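Local atomic coordinates of putative DsbA oxidoreductase SCO1869 (Streptomyces coelicolor A3, PDB entry 3GL5), a protein that probably acts as an oxidoreductase of the DsbA-like thioredoxin family, although its substrate and cellular role are not established. Residues D130-S133 with E139-V142. Numbering follows the deposited sequence.
With NA (sodium ion), chain B.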
ATOM      1  N   ASP A 130       5.855  28.935  -3.495  1.00 33.73           N
ATOM      2  CA  ASP A 130       5.343  29.526  -4.694  1.00 34.82           C
ATOM      3  C   ASP A 130       4.315  30.579  -4.302  1.00 35.01           C
ATOM      4  O   ASP A 130       3.482  30.332  -3.429  1.00 34.36           O
ATOM      5  CB  ASP A 130       4.647  28.366  -5.389  1.00 36.26           C
ATOM      6  CG  ASP A 130       4.499  28.545  -6.856  1.00 39.65           C
ATOM      7  OD1 ASP A 130       4.259  29.686  -7.314  1.00 44.91           O
ATOM      8  OD2 ASP A 130       4.554  27.504  -7.546  1.00 43.07           O
ATOM      9  N   GLU A 131       4.344  31.732  -4.964  1.00 35.42           N
ATOM     10  CA  GLU A 131       3.455  32.868  -4.649  1.00 35.86           C
ATOM     11  C   GLU A 131       2.003  32.621  -5.094  1.00 35.25           C
ATOM     12  O   GLU A 131       1.059  33.052  -4.415  1.00 34.77           O
ATOM     13  CB  GLU A 131       4.054  34.150  -5.242  1.00 36.44           C
ATOM     14  CG  GLU A 131       3.192  35.378  -5.248  1.00 40.89           C
ATOM     15  CD  GLU A 131       3.875  36.567  -5.945  1.00 45.72           C
ATOM     16  OE1 GLU A 131       5.046  36.424  -6.389  1.00 47.76           O
ATOM     17  OE2 GLU A 131       3.242  37.651  -6.059  1.00 48.28           O
ATOM     18  N   ARG A 132       1.825  31.876  -6.191  1.00 34.27           N
ATOM     19  CA  ARG A 132       0.501  31.427  -6.594  1.00 33.20           C
ATOM     20  C   ARG A 132      -0.104  30.464  -5.573  1.00 32.42           C
ATOM     21  O   ARG A 132       0.570  29.566  -5.055  1.00 31.51           O
ATOM     22  CB  ARG A 132       0.530  30.770  -7.972  1.00 33.34           C
ATOM     23  CG  ARG A 132       0.849  31.738  -9.092  1.00 36.71           C
ATOM     24  CD  ARG A 132       1.235  31.005 -10.357  1.00 39.82           C
ATOM     25  NE  ARG A 132       2.603  30.496 -10.270  1.00 42.99           N
ATOM     26  CZ  ARG A 132       3.234  29.853 -11.253  1.00 45.21           C
ATOM     27  NH1 ARG A 132       2.614  29.605 -12.405  1.00 42.94           N
ATOM     28  NH2 ARG A 132       4.482  29.437 -11.069  1.00 47.51           N
ATOM     29  N   SER A 133      -1.389  30.657  -5.301  1.00 31.83           N
ATOM     30  CA  SER A 133      -2.135  29.827  -4.368  1.00 31.35           C
ATOM     31  C   SER A 133      -2.425  28.444  -4.953  1.00 30.94           C
ATOM     32  O   SER A 133      -2.656  28.296  -6.164  1.00 31.38           O
ATOM     33  CB  SER A 133      -3.449  30.516  -4.008  1.00 31.24           C
ATOM     34  OG  SER A 133      -4.213  29.717  -3.132  1.00 31.08           O
ATOM     35  N   GLU A 139      -7.370  24.914 -12.042  1.00 32.71           N
ATOM     36  CA  GLU A 139      -6.361  24.966 -13.089  1.00 33.26           C
ATOM     37  C   GLU A 139      -4.922  24.935 -12.530  1.00 32.91           C
ATOM     38  O   GLU A 139      -4.047  24.278 -13.090  1.00 32.58           O
ATOM     39  CB  GLU A 139      -6.608  26.130 -14.049  1.00 33.73           C
ATOM     40  CG  GLU A 139      -7.758  25.846 -15.058  1.00 36.77           C
ATOM     41  CD  GLU A 139      -7.592  24.501 -15.757  1.00 38.42           C
ATOM     42  OE1 GLU A 139      -6.463  24.186 -16.177  1.00 41.52           O
ATOM     43  OE2 GLU A 139      -8.575  23.748 -15.880  1.00 40.34           O
ATOM     44  N   ARG A 140      -4.704  25.586 -11.396  1.00 32.64           N
ATOM     45  CA  ARG A 140      -3.425  25.446 -10.673  1.00 32.82           C
ATOM     46  C   ARG A 140      -3.106  23.989 -10.313  1.00 31.80           C
ATOM     47  O   ARG A 140      -1.999  23.509 -10.542  1.00 31.83           O
ATOM     48  CB  ARG A 140      -3.394  26.295  -9.409  1.00 32.60           C
ATOM     49  CG  ARG A 140      -2.009  26.417  -8.799  1.00 34.40           C
ATOM     50  CD  ARG A 140      -1.088  26.947  -9.853  1.00 37.15           C
ATOM     51  NE  ARG A 140       0.315  26.925  -9.467  1.00 41.15           N
ATOM     52  CZ  ARG A 140       1.324  26.823 -10.335  1.00 41.21           C
ATOM     53  NH1 ARG A 140       1.072  26.686 -11.635  1.00 36.58           N
ATOM     54  NH2 ARG A 140       2.589  26.823  -9.898  1.00 41.42           N
ATOM     55  N   LEU A 141      -4.081  23.291  -9.764  1.00 31.47           N
ATOM     56  CA  LEU A 141      -3.893  21.878  -9.425  1.00 31.35           C
ATOM     57  C   LEU A 141      -3.630  21.047 -10.667  1.00 30.96           C
ATOM     58  O   LEU A 141      -2.804  20.143 -10.639  1.00 31.92           O
ATOM     59  CB  LEU A 141      -5.086  21.326  -8.640  1.00 30.83           C
ATOM     60  CG  LEU A 141      -5.417  22.194  -7.422  1.00 31.31           C
ATOM     61  CD1 LEU A 141      -6.661  21.688  -6.664  1.00 29.78           C
ATOM     62  CD2 LEU A 141      -4.196  22.344  -6.477  1.00 30.65           C
ATOM     63  N   VAL A 142      -4.303  21.365 -11.762  1.00 30.41           N
ATOM     64  CA  VAL A 142      -4.067  20.652 -12.977  1.00 29.88           C
ATOM     65  C   VAL A 142      -2.593  20.794 -13.410  1.00 30.16           C
ATOM     66  O   VAL A 142      -1.910  19.793 -13.706  1.00 29.76           O
ATOM     67  CB  VAL A 142      -5.040  21.118 -14.048  1.00 30.18           C
ATOM     68  CG1 VAL A 142      -4.706  20.478 -15.375  1.00 30.27           C
ATOM     69  CG2 VAL A 142      -6.467  20.775 -13.641  1.00 27.71           C
TER
HETATM   70 NA    NA B 301       1.339  29.022  -2.924  1.00 47.70          NA
HETATM   71  O   HOH W   1       0.213  31.553  -2.422  1.00 41.68           O
HETATM   72  O   HOH W   2       1.097  27.327  -6.935  1.00 32.54           O
HETATM   73  O   HOH W   3      -0.885  28.524  -1.726  1.00 26.63           O
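Arg140 reaches out from helix 138-147 and lays its guanidinium flat on that of Arg132, centres 3.7 Å apart and planes 25° from parallel, a worked example of two like charges stacking when carboxylates lie close by. NH2 of Arg140 sits over the middle of the Arg132 group, with its contact to Arg132 CZ at 3.4 Å. The first carboxylate belongs to Asp130: its OD2 takes an N-H from Arg140 NH2 at 3.1 Å. OD2 lies near the Arg140 guanidinium plane, while NH2 approaches on its syn side, tilted out of the carboxylate plane; the hydrogen bond within this salt bridge is bent. Asp130 OD1 receives weak bonds from the backbone N and NE of Arg132, both 3.5 Å, the NE pair being a salt bridge. Glu143 pairs with Arg140 NH1. With CG anti to the backbone N (chi1 -168°) and a bend at chi2 (55°), the Arg140 chain brushes the Ser133 carbonyl, CG to O 3.3 Å. Its NE gives a hydrogen bond to a water, 2.7 Å away, that donates to Arg132 O. Arg132 O is itself a sodium ligand at 2.3 Å, beside Asp130 O, Gly126 O and Asn127 O, so the water ties Arg140 to the metal site. A methionine here would probably leave Asp130 OD2 and Glu143 without this cationic partner and Arg132 held mainly by its weak bonds to Asp130. The carboxylates of Asp130 and Glu143 probably offset the repulsion between the stacked arginines, while a water adds a further link between the helix and the sodium-bound loop.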